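Local coordinates for fat acid-binding protein (Eubacterium ventriosum, PDB 3NYI), which binds stearic acid and is probably a fatty-acid-binding protein of the DegV type, at residues D75-F80 with N101-A106; N105-V110 with A117-I122; R211-L216 with K246-E251; S219-A224 with F250-E255. All coordinates share one frame; numbering follows the deposited sequence.

In the fold
Interactions 1 and 2 lie on one side of the chain and interactions 3 and 4 on the other, with centres about 38 to 41 Å apart between the two pairs. Helix 99-113 serves both members of the first pair: it meets helix 70-81 in interaction 1 and strand 119-123 in interaction 2. Interactions 3 and 4 join the same two helices, 213-231 and 246-260. The centres of interactions 3 and 4 are about 8 Å apart. Chemistry follows depth. Interactions 1 and 4 are buried and apolar, without hydrogen bonds across them. Interaction 3, at the surface, is a salt bridge. Interaction 2 is partly buried and combines both kinds, a lysine chain alongside an isoleucine with its ammonium on the carbonyl.

Interaction 1 of 4, residues D75-F80 with N101-A106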
loop_
_atom_site.group_PDB
_atom_site.type_symbol
_atom_site.label_atom_id
_atom_site.label_comp_id
_atom_site.label_asym_id
_atom_site.label_seq_id
_atom_site.Cartn_x
_atom_site.Cartn_y
_atom_site.Cartn_z
ATOM N N ASP A 75 14.852 13.683 9.456
ATOM C CA ASP A 75 15.691 13.030 10.462
ATOM C C ASP A 75 16.170 11.638 10.008
ATOM O O ASP A 75 17.310 11.247 10.262
ATOM C CB ASP A 75 14.965 12.952 11.808
ATOM C CG ASP A 75 14.781 14.329 12.469
ATOM O OD1 ASP A 75 15.418 15.323 12.048
ATOM O OD2 ASP A 75 13.987 14.415 13.425
ATOM N N VAL A 76 15.309 10.891 9.327
ATOM C CA VAL A 76 15.727 9.601 8.776
ATOM C C VAL A 76 16.747 9.796 7.653
ATOM O O VAL A 76 17.820 9.179 7.665
ATOM C CB VAL A 76 14.512 8.785 8.286
ATOM C CG1 VAL A 76 14.958 7.517 7.555
ATOM C CG2 VAL A 76 13.611 8.448 9.465
ATOM N N PHE A 77 16.431 10.661 6.689
ATOM C CA PHE A 77 17.366 10.910 5.592
ATOM C C PHE A 77 18.727 11.352 6.131
ATOM O O PHE A 77 19.769 10.866 5.691
ATOM C CB PHE A 77 16.841 11.978 4.623
ATOM C CG PHE A 77 15.561 11.600 3.908
ATOM C CD1 PHE A 77 15.062 10.307 3.953
ATOM C CD2 PHE A 77 14.869 12.553 3.173
ATOM C CE1 PHE A 77 13.886 9.976 3.292
ATOM C CE2 PHE A 77 13.696 12.240 2.512
ATOM C CZ PHE A 77 13.202 10.943 2.566
ATOM N N ARG A 78 18.705 12.276 7.083
ATOM C CA ARG A 78 19.928 12.847 7.634
ATOM C C ARG A 78 20.825 11.797 8.284
ATOM O O ARG A 78 22.032 11.763 8.043
ATOM C CB ARG A 78 19.593 13.949 8.645
ATOM C CG ARG A 78 20.569 15.109 8.634
ATOM C CD ARG A 78 20.273 16.101 9.747
ATOM N NE ARG A 78 18.880 16.544 9.741
ATOM C CZ ARG A 78 18.438 17.627 9.107
ATOM N NH1 ARG A 78 19.279 18.391 8.415
ATOM N NH2 ARG A 78 17.151 17.948 9.170
ATOM N N SER A 79 20.239 10.932 9.103
ATOM C CA SER A 79 21.028 9.938 9.823
ATOM C C SER A 79 21.723 8.953 8.880
ATOM O O SER A 79 22.866 8.562 9.118
ATOM C CB SER A 79 20.167 9.193 10.847
ATOM O OG SER A 79 19.267 8.299 10.213
ATOM N N PHE A 80 21.042 8.555 7.809
ATOM C CA PHE A 80 21.662 7.684 6.818
ATOM C C PHE A 80 22.741 8.425 6.024
ATOM O O PHE A 80 23.843 7.907 5.829
ATOM C CB PHE A 80 20.612 7.093 5.862
ATOM C CG PHE A 80 19.715 6.065 6.499
ATOM C CD1 PHE A 80 20.240 5.068 7.312
ATOM C CD2 PHE A 80 18.344 6.080 6.266
ATOM C CE1 PHE A 80 19.415 4.111 7.895
ATOM C CE2 PHE A 80 17.514 5.124 6.846
ATOM C CZ PHE A 80 18.052 4.140 7.660
ATOM N N ASN A 101 5.213 14.675 -1.102
ATOM C CA ASN A 101 5.735 16.030 -1.098
ATOM C C ASN A 101 6.398 16.432 0.224
ATOM O O ASN A 101 7.267 17.300 0.238
ATOM C CB ASN A 101 4.684 17.039 -1.556
ATOM C CG ASN A 101 4.657 17.170 -3.081
ATOM O OD1 ASN A 101 5.624 17.642 -3.701
ATOM N ND2 ASN A 101 3.589 16.713 -3.682
ATOM N N SER A 102 6.009 15.785 1.319
ATOM C CA SER A 102 6.761 15.965 2.570
ATOM C C SER A 102 8.166 15.423 2.406
ATOM O O SER A 102 9.140 16.035 2.843
ATOM C CB SER A 102 6.080 15.270 3.751
ATOM O OG SER A 102 4.828 15.855 3.998
ATOM N N ALA A 103 8.284 14.272 1.741
ATOM C CA ALA A 103 9.598 13.669 1.566
ATOM C C ALA A 103 10.463 14.512 0.629
ATOM O O ALA A 103 11.673 14.608 0.807
ATOM C CB ALA A 103 9.475 12.217 1.035
ATOM N N ILE A 104 9.846 15.105 -0.388
ATOM C CA ILE A 104 10.583 15.980 -1.294
ATOM C C ILE A 104 11.121 17.185 -0.515
ATOM O O ILE A 104 12.296 17.557 -0.637
ATOM C CB ILE A 104 9.698 16.492 -2.450
ATOM C CG1 ILE A 104 9.373 15.350 -3.419
ATOM C CG2 ILE A 104 10.429 17.589 -3.213
ATOM C CD1 ILE A 104 10.593 14.728 -4.045
ATOM N N ASN A 105 10.259 17.804 0.275
ATOM C CA ASN A 105 10.720 18.918 1.111
ATOM C C ASN A 105 11.813 18.490 2.086
ATOM O O ASN A 105 12.738 19.249 2.359
ATOM C CB ASN A 105 9.564 19.603 1.837
ATOM C CG ASN A 105 8.836 20.604 0.946
ATOM O OD1 ASN A 105 8.684 20.382 -0.258
ATOM N ND2 ASN A 105 8.401 21.716 1.529
ATOM N N ALA A 106 11.724 17.262 2.585
ATOM C CA ALA A 106 12.713 16.771 3.545
ATOM C C ALA A 106 14.062 16.522 2.876
ATOM O O ALA A 106 15.119 16.812 3.453
ATOM C CB ALA A 106 12.212 15.512 4.229
#
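The segments 75-80 and 101-106 are each a piece of a longer helix, and their backbones come closest at Phe77 and Ala106, with 7.8 Å between the CA atoms. Phe77 carries the contact from its side. Its CG stands anti to its own carbonyl carbon (chi1 -63°), which sends the ring across to the other helix. The CD2-CE2 side of the ring meets Ala106, and CE2 and CZ reach Ala103. Ala103 O lies at the ring edge, near its plane, 3.6 Å from Phe77 CE2. The methyl of Ala106 approaches the same ring obliquely, with CB 4.0 Å from Phe77 CE2. Ala103 CB is 4.2 Å from Phe77 CZ. No hydrogen bond crosses here. Two small alanines leave room for one large ring, and all three residues are buried. The ring also reaches Val87 and Cys89 of strand 87-91, so it fills the corner between two helices and a strand. If Phe77 were cut back to an alanine, the corner against Val87 and Cys89 is likely to be left underfilled. Val76 turns instead to strands 6-10 and 25-33. Such neighbouring helices packed over parallel strands are characteristic of an alpha/beta fold, here the one built on the sheet holding strands 6-10, 87-91 and 119-123.

Interaction 2 of 4, residues N105-V110 with A117-I122; sequences NAKSLV and ANICVI
Lys107 and Ile119 lie side by side and run past each other in opposite directions. Lys107 places CG anti to its backbone N (chi1 165°) and stays extended from there on, which lays its methylene chain along the isoleucine. Lys107 CG is 4.0 Å from Ile119 CG2, and CB of the lysine is equally close to that methyl. The end of the chain then turns polar. Lys107 NZ donates to Ile119 O over 2.8 Å, nearly in line with the carbonyl bond (C=O...N angle 168°). One residue of the strand thus takes both halves of the lysine, its side chain the methylenes and its carbonyl the ammonium. A water extends the grip: it accepts from Lys107 NZ at 3.1 Å and from Val121 N at 3.3 Å. The ammonium is thereby tied to two places on the strand. The other branch of Ile119 meets Val110, one helical turn on from Lys107. These two side chains cross at about a right angle, with Ile119 CD1 4.1 Å from Val110 CG1. Val121 is a looser neighbour, its CG2 4.3 Å from Lys107 CB. It also packs on Tyr100, Ala103 and Ile104 of the same helix. Strand 119-123 is hydrogen-bonded to strand 87-91 in parallel. The short segments of helix and strand run antiparallel, 171° between their directions and 9.3 Å between their axes. This is the second half of a beta-alpha-beta crossover, in which helix 99-113 lies against the strand it leads into.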
loop_
_atom_site.group_PDB
_atom_site.type_symbol
_atom_site.label_atom_id
_atom_site.label_comp_id
_atom_site.label_asym_id
_atom_site.label_seq_id
_atom_site.Cartn_x
_atom_site.Cartn_y
_atom_site.Cartn_z
ATOM N N ASN A 105 10.259 17.804 0.275
ATOM C CA ASN A 105 10.720 18.918 1.111
ATOM C C ASN A 105 11.813 18.490 2.086
ATOM O O ASN A 105 12.738 19.249 2.359
ATOM C CB ASN A 105 9.564 19.603 1.837
ATOM C CG ASN A 105 8.836 20.604 0.946
ATOM O OD1 ASN A 105 8.684 20.382 -0.258
ATOM N ND2 ASN A 105 8.401 21.716 1.529
ATOM N N ALA A 106 11.724 17.262 2.585
ATOM C CA ALA A 106 12.713 16.771 3.545
ATOM C C ALA A 106 14.062 16.522 2.876
ATOM O O ALA A 106 15.119 16.812 3.453
ATOM C CB ALA A 106 12.212 15.512 4.229
ATOM N N LYS A 107 14.034 15.972 1.661
ATOM C CA LYS A 107 15.259 15.822 0.883
ATOM C C LYS A 107 15.964 17.177 0.722
ATOM O O LYS A 107 17.183 17.291 0.916
ATOM C CB LYS A 107 14.960 15.195 -0.492
ATOM C CG LYS A 107 16.096 15.343 -1.482
ATOM C CD LYS A 107 15.767 14.658 -2.789
ATOM C CE LYS A 107 16.846 14.887 -3.828
ATOM N NZ LYS A 107 16.583 14.071 -5.052
ATOM N N SER A 108 15.194 18.206 0.381
ATOM C CA SER A 108 15.762 19.544 0.207
ATOM C C SER A 108 16.375 20.071 1.500
ATOM O O SER A 108 17.474 20.618 1.493
ATOM C CB SER A 108 14.712 20.523 -0.316
ATOM O OG SER A 108 14.381 20.219 -1.655
ATOM N N LEU A 109 15.660 19.901 2.607
ATOM C CA LEU A 109 16.176 20.275 3.923
ATOM C C LEU A 109 17.550 19.652 4.196
ATOM O O LEU A 109 18.482 20.334 4.632
ATOM C CB LEU A 109 15.206 19.819 5.010
ATOM C CG LEU A 109 14.632 20.844 5.975
ATOM C CD1 LEU A 109 13.530 21.629 5.293
ATOM C CD2 LEU A 109 14.099 20.131 7.206
ATOM N N VAL A 110 17.678 18.349 3.944
ATOM C CA VAL A 110 18.900 17.629 4.296
ATOM C C VAL A 110 20.054 18.063 3.407
ATOM O O VAL A 110 21.198 18.150 3.854
ATOM C CB VAL A 110 18.698 16.087 4.219
ATOM C CG1 VAL A 110 20.022 15.341 4.414
ATOM C CG2 VAL A 110 17.676 15.646 5.253
ATOM N N ALA A 117 24.845 14.568 -0.686
ATOM C CA ALA A 117 24.045 13.426 -0.261
ATOM C C ALA A 117 23.254 12.856 -1.428
ATOM O O ALA A 117 22.803 13.601 -2.298
ATOM C CB ALA A 117 23.105 13.832 0.855
ATOM N N ASN A 118 23.084 11.537 -1.446
ATOM C CA ASN A 118 22.268 10.903 -2.480
ATOM C C ASN A 118 20.923 10.407 -1.945
ATOM O O ASN A 118 20.854 9.395 -1.253
ATOM C CB ASN A 118 23.015 9.755 -3.155
ATOM C CG ASN A 118 22.193 9.101 -4.256
ATOM O OD1 ASN A 118 22.403 9.369 -5.439
ATOM N ND2 ASN A 118 21.237 8.255 -3.869
ATOM N N ILE A 119 19.862 11.132 -2.275
ATOM C CA ILE A 119 18.523 10.802 -1.806
ATOM C C ILE A 119 17.587 10.784 -3.003
ATOM O O ILE A 119 17.445 11.784 -3.699
ATOM C CB ILE A 119 18.009 11.848 -0.796
ATOM C CG1 ILE A 119 18.954 11.962 0.399
ATOM C CG2 ILE A 119 16.592 11.503 -0.329
ATOM C CD1 ILE A 119 18.565 13.073 1.375
ATOM N N CYS A 120 16.958 9.637 -3.240
ATOM C CA CYS A 120 15.993 9.487 -4.323
ATOM C C CYS A 120 14.590 9.259 -3.736
ATOM O O CYS A 120 14.376 8.309 -2.988
ATOM C CB CYS A 120 16.397 8.312 -5.224
ATOM S SG CYS A 120 15.139 7.892 -6.443
ATOM N N VAL A 121 13.647 10.143 -4.050
ATOM C CA VAL A 121 12.288 10.022 -3.508
ATOM C C VAL A 121 11.376 9.563 -4.635
ATOM O O VAL A 121 11.359 10.160 -5.710
ATOM C CB VAL A 121 11.777 11.356 -2.915
ATOM C CG1 VAL A 121 10.320 11.225 -2.438
ATOM C CG2 VAL A 121 12.675 11.800 -1.765
ATOM N N ILE A 122 10.641 8.484 -4.390
ATOM C CA ILE A 122 9.777 7.905 -5.403
ATOM C C ILE A 122 8.306 7.908 -4.996
ATOM O O ILE A 122 7.934 7.334 -3.969
ATOM C CB ILE A 122 10.188 6.447 -5.705
ATOM C CG1 ILE A 122 11.630 6.387 -6.237
ATOM C CG2 ILE A 122 9.182 5.786 -6.663
ATOM C CD1 ILE A 122 12.209 4.990 -6.230
HETATM O O HOH W 1 13.824 12.861 -5.848
#

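Interaction 3 of 4, residues R211-L216 with K246-E251; sequences RNRNKL and KEEGFE
Glu248 OE2 is held by Arg213 NE at 2.8 Å and by Lys217 NZ, so two basic side chains share one carboxylate oxygen. The bond from Arg213 is part of a bidentate, side-on salt bridge joining the N-terminal ends of helices 213-231 and 246-260, which pack on the mixed sheet that holds strand 285-291. Each of the two arginine nitrogens serves its own oxygen. The NE bond is straight (N-H...O angle 168°) and uses the syn lone pair of OE2. The second bond runs from Arg213 NH2 to Glu248 OE1 over 2.9 Å. It meets that oxygen on its syn side, though somewhat out of the carboxylate plane. Both oxygens stay near the guanidinium plane, and the two flat groups are nearly coplanar, 27° apart. The chains reach this position differently. Glu248 extends straight out from its helix, while Arg213 bends at chi2 (69°), which turns its NE edge to the carboxylate. The paired bonds fix the rotation of both groups, and Arg213 NH1 is held as well, by Tyr283 O. Two positive partners would probably favour the charged form of Glu248. Both side chains also touch Ile285, and the bound stearic acid lies about 9 Å from the side chain of Arg213. The start of helix 213-231 has its own fastening. Asn212 is the N-cap, and its OD1 accepts from Lys215 N at 2.9 Å, in the carbonyl plane and on a lone pair.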
loop_
_atom_site.group_PDB
_atom_site.type_symbol
_atom_site.label_atom_id
_atom_site.label_comp_id
_atom_site.label_asym_id
_atom_site.label_seq_id
_atom_site.Cartn_x
_atom_site.Cartn_y
_atom_site.Cartn_z
ATOM N N ARG A 211 -23.557 -7.249 -3.233
ATOM C CA ARG A 211 -24.183 -7.063 -1.919
ATOM C C ARG A 211 -23.690 -8.075 -0.894
ATOM O O ARG A 211 -23.537 -7.759 0.284
ATOM C CB ARG A 211 -25.706 -7.172 -2.038
ATOM C CG ARG A 211 -26.343 -6.074 -2.867
ATOM C CD ARG A 211 -27.831 -6.313 -3.044
ATOM N NE ARG A 211 -28.437 -5.305 -3.910
ATOM C CZ ARG A 211 -28.780 -4.087 -3.507
ATOM N NH1 ARG A 211 -28.582 -3.721 -2.244
ATOM N NH2 ARG A 211 -29.326 -3.237 -4.369
ATOM N N ASN A 212 -23.458 -9.299 -1.349
ATOM C CA ASN A 212 -23.041 -10.377 -0.467
ATOM C C ASN A 212 -21.516 -10.459 -0.391
ATOM O O ASN A 212 -20.843 -10.458 -1.414
ATOM C CB ASN A 212 -23.631 -11.698 -0.973
ATOM C CG ASN A 212 -23.142 -12.894 -0.194
ATOM O OD1 ASN A 212 -22.187 -13.557 -0.593
ATOM N ND2 ASN A 212 -23.805 -13.187 0.925
ATOM N N ARG A 213 -20.980 -10.523 0.824
ATOM C CA ARG A 213 -19.536 -10.588 1.028
ATOM C C ARG A 213 -18.865 -11.676 0.184
ATOM O O ARG A 213 -17.875 -11.417 -0.505
ATOM C CB ARG A 213 -19.224 -10.811 2.508
ATOM C CG ARG A 213 -17.741 -10.909 2.831
ATOM C CD ARG A 213 -17.029 -9.570 2.649
ATOM N NE ARG A 213 -15.763 -9.527 3.382
ATOM C CZ ARG A 213 -15.030 -8.428 3.549
ATOM N NH1 ARG A 213 -15.433 -7.281 3.025
ATOM N NH2 ARG A 213 -13.892 -8.478 4.236
ATOM N N ASN A 214 -19.396 -12.893 0.244
ATOM C CA ASN A 214 -18.790 -13.999 -0.490
ATOM C C ASN A 214 -18.843 -13.811 -2.001
ATOM O O ASN A 214 -17.886 -14.132 -2.706
ATOM C CB ASN A 214 -19.407 -15.342 -0.082
ATOM C CG ASN A 214 -18.846 -15.861 1.229
ATOM O OD1 ASN A 214 -17.920 -15.275 1.794
ATOM N ND2 ASN A 214 -19.402 -16.959 1.721
ATOM N N LYS A 215 -19.962 -13.296 -2.499
ATOM C CA LYS A 215 -20.088 -13.022 -3.928
ATOM C C LYS A 215 -19.145 -11.892 -4.359
ATOM O O LYS A 215 -18.568 -11.924 -5.445
ATOM C CB LYS A 215 -21.533 -12.678 -4.286
ATOM C CG LYS A 215 -22.480 -13.879 -4.278
ATOM C CD LYS A 215 -23.929 -13.442 -4.442
ATOM C CE LYS A 215 -24.722 -14.426 -5.295
ATOM N NZ LYS A 215 -24.789 -13.993 -6.722
ATOM N N LEU A 216 -18.992 -10.888 -3.507
ATOM C CA LEU A 216 -18.077 -9.797 -3.819
ATOM C C LEU A 216 -16.645 -10.302 -3.910
ATOM O O LEU A 216 -15.905 -9.889 -4.792
ATOM C CB LEU A 216 -18.178 -8.673 -2.778
ATOM C CG LEU A 216 -19.383 -7.744 -2.937
ATOM C CD1 LEU A 216 -19.792 -7.141 -1.586
ATOM C CD2 LEU A 216 -19.094 -6.650 -3.960
ATOM N N LYS A 246 -8.639 -11.972 10.301
ATOM C CA LYS A 246 -7.484 -12.715 9.804
ATOM C C LYS A 246 -7.850 -14.075 9.201
ATOM O O LYS A 246 -7.258 -14.492 8.205
ATOM C CB LYS A 246 -6.440 -12.884 10.908
ATOM C CG LYS A 246 -5.941 -11.564 11.470
ATOM C CD LYS A 246 -4.669 -11.742 12.284
ATOM C CE LYS A 246 -4.170 -10.404 12.834
ATOM N NZ LYS A 246 -5.099 -9.816 13.846
ATOM N N GLU A 247 -8.824 -14.757 9.805
ATOM C CA GLU A 247 -9.243 -16.079 9.340
ATOM C C GLU A 247 -9.807 -16.010 7.936
ATOM O O GLU A 247 -9.543 -16.881 7.098
ATOM C CB GLU A 247 -10.308 -16.678 10.262
ATOM C CG GLU A 247 -9.929 -16.716 11.718
ATOM C CD GLU A 247 -8.524 -17.221 11.934
ATOM O OE1 GLU A 247 -8.113 -18.165 11.222
ATOM O OE2 GLU A 247 -7.833 -16.673 12.820
ATOM N N GLU A 248 -10.617 -14.984 7.700
ATOM C CA GLU A 248 -11.177 -14.746 6.381
ATOM C C GLU A 248 -10.031 -14.534 5.412
ATOM O O GLU A 248 -10.033 -15.062 4.298
ATOM C CB GLU A 248 -12.095 -13.522 6.386
ATOM C CG GLU A 248 -12.747 -13.272 5.032
ATOM C CD GLU A 248 -13.502 -11.954 4.948
ATOM O OE1 GLU A 248 -13.057 -10.965 5.565
ATOM O OE2 GLU A 248 -14.537 -11.906 4.246
ATOM N N GLY A 249 -9.043 -13.761 5.845
ATOM C CA GLY A 249 -7.858 -13.535 5.037
ATOM C C GLY A 249 -7.171 -14.823 4.605
ATOM O O GLY A 249 -6.894 -15.022 3.419
ATOM N N PHE A 250 -6.883 -15.699 5.565
ATOM C CA PHE A 250 -6.195 -16.953 5.245
ATOM C C PHE A 250 -7.033 -17.807 4.295
ATOM O O PHE A 250 -6.503 -18.440 3.385
ATOM C CB PHE A 250 -5.883 -17.756 6.512
ATOM C CG PHE A 250 -5.065 -17.009 7.515
ATOM C CD1 PHE A 250 -3.994 -16.230 7.109
ATOM C CD2 PHE A 250 -5.358 -17.091 8.867
ATOM C CE1 PHE A 250 -3.235 -15.531 8.036
ATOM C CE2 PHE A 250 -4.602 -16.403 9.798
ATOM C CZ PHE A 250 -3.537 -15.620 9.382
ATOM N N GLU A 251 -8.340 -17.825 4.526
ATOM C CA GLU A 251 -9.254 -18.587 3.690
ATOM C C GLU A 251 -9.306 -17.968 2.299
ATOM O O GLU A 251 -9.372 -18.666 1.291
ATOM C CB GLU A 251 -10.657 -18.597 4.308
ATOM C CG GLU A 251 -11.694 -19.364 3.494
ATOM C CD GLU A 251 -13.129 -19.102 3.948
ATOM O OE1 GLU A 251 -13.488 -17.924 4.169
ATOM O OE2 GLU A 251 -13.903 -20.079 4.070
#

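Interaction 4 of 4, residues S219-A224 with F250-E255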
loop_
_atom_site.group_PDB
_atom_site.type_symbol
_atom_site.label_atom_id
_atom_site.label_comp_id
_atom_site.label_asym_id
_atom_site.label_seq_id
_atom_site.Cartn_x
_atom_site.Cartn_y
_atom_site.Cartn_z
ATOM N N SER A 219 -16.170 -11.941 -7.126
ATOM C CA SER A 219 -16.052 -10.976 -8.215
ATOM C C SER A 219 -14.666 -10.356 -8.253
ATOM O O SER A 219 -14.123 -10.140 -9.338
ATOM C CB SER A 219 -17.101 -9.871 -8.101
ATOM O OG SER A 219 -18.399 -10.413 -8.207
ATOM N N VAL A 220 -14.111 -10.043 -7.076
ATOM C CA VAL A 220 -12.723 -9.591 -6.995
ATOM C C VAL A 220 -11.808 -10.560 -7.744
ATOM O O VAL A 220 -10.982 -10.136 -8.551
ATOM C CB VAL A 220 -12.236 -9.423 -5.536
ATOM C CG1 VAL A 220 -10.710 -9.291 -5.483
ATOM C CG2 VAL A 220 -12.884 -8.197 -4.893
ATOM N N LEU A 221 -11.960 -11.856 -7.473
ATOM C CA LEU A 221 -11.126 -12.882 -8.103
ATOM C C LEU A 221 -11.330 -12.936 -9.616
ATOM O O LEU A 221 -10.378 -13.121 -10.375
ATOM C CB LEU A 221 -11.394 -14.264 -7.503
ATOM C CG LEU A 221 -10.843 -14.537 -6.101
ATOM C CD1 LEU A 221 -11.378 -15.852 -5.565
ATOM C CD2 LEU A 221 -9.325 -14.543 -6.115
ATOM N N GLN A 222 -12.566 -12.768 -10.061
ATOM C CA GLN A 222 -12.822 -12.824 -11.495
ATOM C C GLN A 222 -12.209 -11.628 -12.219
ATOM O O GLN A 222 -11.666 -11.769 -13.315
ATOM C CB GLN A 222 -14.318 -12.969 -11.792
ATOM C CG GLN A 222 -14.830 -14.362 -11.495
ATOM C CD GLN A 222 -13.971 -15.446 -12.145
ATOM O OE1 GLN A 222 -13.779 -15.461 -13.366
ATOM N NE2 GLN A 222 -13.446 -16.351 -11.328
ATOM N N VAL A 223 -12.268 -10.450 -11.601
ATOM C CA VAL A 223 -11.633 -9.284 -12.194
ATOM C C VAL A 223 -10.101 -9.445 -12.248
ATOM O O VAL A 223 -9.449 -9.064 -13.231
ATOM C CB VAL A 223 -11.988 -7.989 -11.421
ATOM C CG1 VAL A 223 -11.160 -6.850 -11.941
ATOM C CG2 VAL A 223 -13.467 -7.676 -11.577
ATOM N N ALA A 224 -9.518 -10.004 -11.196
ATOM C CA ALA A 224 -8.068 -10.194 -11.196
ATOM C C ALA A 224 -7.697 -11.225 -12.266
ATOM O O ALA A 224 -6.696 -11.076 -12.959
ATOM C CB ALA A 224 -7.585 -10.661 -9.854
ATOM N N PHE A 250 -6.883 -15.699 5.565
ATOM C CA PHE A 250 -6.195 -16.953 5.245
ATOM C C PHE A 250 -7.033 -17.807 4.295
ATOM O O PHE A 250 -6.503 -18.440 3.385
ATOM C CB PHE A 250 -5.883 -17.756 6.512
ATOM C CG PHE A 250 -5.065 -17.009 7.515
ATOM C CD1 PHE A 250 -3.994 -16.230 7.109
ATOM C CD2 PHE A 250 -5.358 -17.091 8.867
ATOM C CE1 PHE A 250 -3.235 -15.531 8.036
ATOM C CE2 PHE A 250 -4.602 -16.403 9.798
ATOM C CZ PHE A 250 -3.537 -15.620 9.382
ATOM N N GLU A 251 -8.340 -17.825 4.526
ATOM C CA GLU A 251 -9.254 -18.587 3.690
ATOM C C GLU A 251 -9.306 -17.968 2.299
ATOM O O GLU A 251 -9.372 -18.666 1.291
ATOM C CB GLU A 251 -10.657 -18.597 4.308
ATOM C CG GLU A 251 -11.694 -19.364 3.494
ATOM C CD GLU A 251 -13.129 -19.102 3.948
ATOM O OE1 GLU A 251 -13.488 -17.924 4.169
ATOM O OE2 GLU A 251 -13.903 -20.079 4.070
ATOM N N PHE A 252 -9.292 -16.643 2.248
ATOM C CA PHE A 252 -9.275 -15.962 0.962
ATOM C C PHE A 252 -8.023 -16.343 0.178
ATOM O O PHE A 252 -8.088 -16.554 -1.035
ATOM C CB PHE A 252 -9.385 -14.441 1.132
ATOM C CG PHE A 252 -9.494 -13.696 -0.170
ATOM C CD1 PHE A 252 -10.592 -13.884 -1.001
ATOM C CD2 PHE A 252 -8.495 -12.813 -0.570
ATOM C CE1 PHE A 252 -10.697 -13.210 -2.211
ATOM C CE2 PHE A 252 -8.585 -12.135 -1.782
ATOM C CZ PHE A 252 -9.692 -12.333 -2.607
HETATM N N MSE A 253 -6.889 -16.448 0.870
HETATM C CA MSE A 253 -5.643 -16.801 0.199
HETATM C C MSE A 253 -5.772 -18.145 -0.493
HETATM O O MSE A 253 -5.145 -18.377 -1.516
HETATM C CB MSE A 253 -4.479 -16.871 1.182
HETATM C CG MSE A 253 -4.120 -15.554 1.829
HETATM SE SE MSE A 253 -2.761 -15.797 3.200
HETATM C CE MSE A 253 -2.988 -14.068 4.118
ATOM N N LYS A 254 -6.563 -19.041 0.090
ATOM C CA LYS A 254 -6.743 -20.362 -0.501
ATOM C C LYS A 254 -7.576 -20.253 -1.770
ATOM O O LYS A 254 -7.275 -20.895 -2.778
ATOM C CB LYS A 254 -7.387 -21.323 0.503
ATOM C CG LYS A 254 -6.464 -21.723 1.650
ATOM C CD LYS A 254 -7.161 -22.666 2.625
ATOM C CE LYS A 254 -6.190 -23.203 3.671
ATOM N NZ LYS A 254 -6.844 -24.156 4.620
ATOM N N GLU A 255 -8.618 -19.427 -1.716
ATOM C CA GLU A 255 -9.480 -19.190 -2.871
ATOM C C GLU A 255 -8.704 -18.544 -4.010
ATOM O O GLU A 255 -8.934 -18.859 -5.178
ATOM C CB GLU A 255 -10.659 -18.288 -2.502
ATOM C CG GLU A 255 -11.538 -18.806 -1.378
ATOM C CD GLU A 255 -12.481 -17.736 -0.843
ATOM O OE1 GLU A 255 -12.871 -16.828 -1.616
ATOM O OE2 GLU A 255 -12.831 -17.803 0.354
#
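Apolar contacts carry this meeting of helices 213-231 and 246-260, and Leu221 and Phe252 are its main pair. They slide past each other in opposite directions. The outer part of the ring does the touching: Phe252 CE1 lies 4.1 Å from Leu221 CG, and Phe252 CZ lies 4.2 Å from Leu221 CD2. Phe252 has CG anti to its backbone N (chi1 -175°), and this carries the ring over to the other helix although the side chain does not start out in that direction. Val220 adds a more distant touch, its CG1 4.3 Å from Phe252 CZ. Both aliphatic side chains come to the ring obliquely.

The second kind of contact is between a methyl and the backbone carbonyl and CB of Glu255. Leu221 CD1 rests 3.9 Å from Glu255 O and 4.0 Å from Glu255 CB. Here the side chains of Leu221 and Glu255 cross at about a right angle, and the glutamate contributes the base of its chain. Glu255 O also accepts from Thr259 OG1. Shortened to an alanine, Leu221 would probably no longer reach Phe252 or the Glu255 carbonyl.

No hydrogen bond spans the two segments. Their axes pass 11.8 Å apart and cross at -40°, so large side chains bridge a wide interval. Val220 continues to Phe165 and Leu287, and Phe252 to Ile285. The stearic acid is about 7 Å from the side chain of Phe252. Helix 213-231 packs on strands 163-167 and 285-291 and helix 246-260 on 285-291, a helical layer over a mixed sheet as in alpha/beta folds.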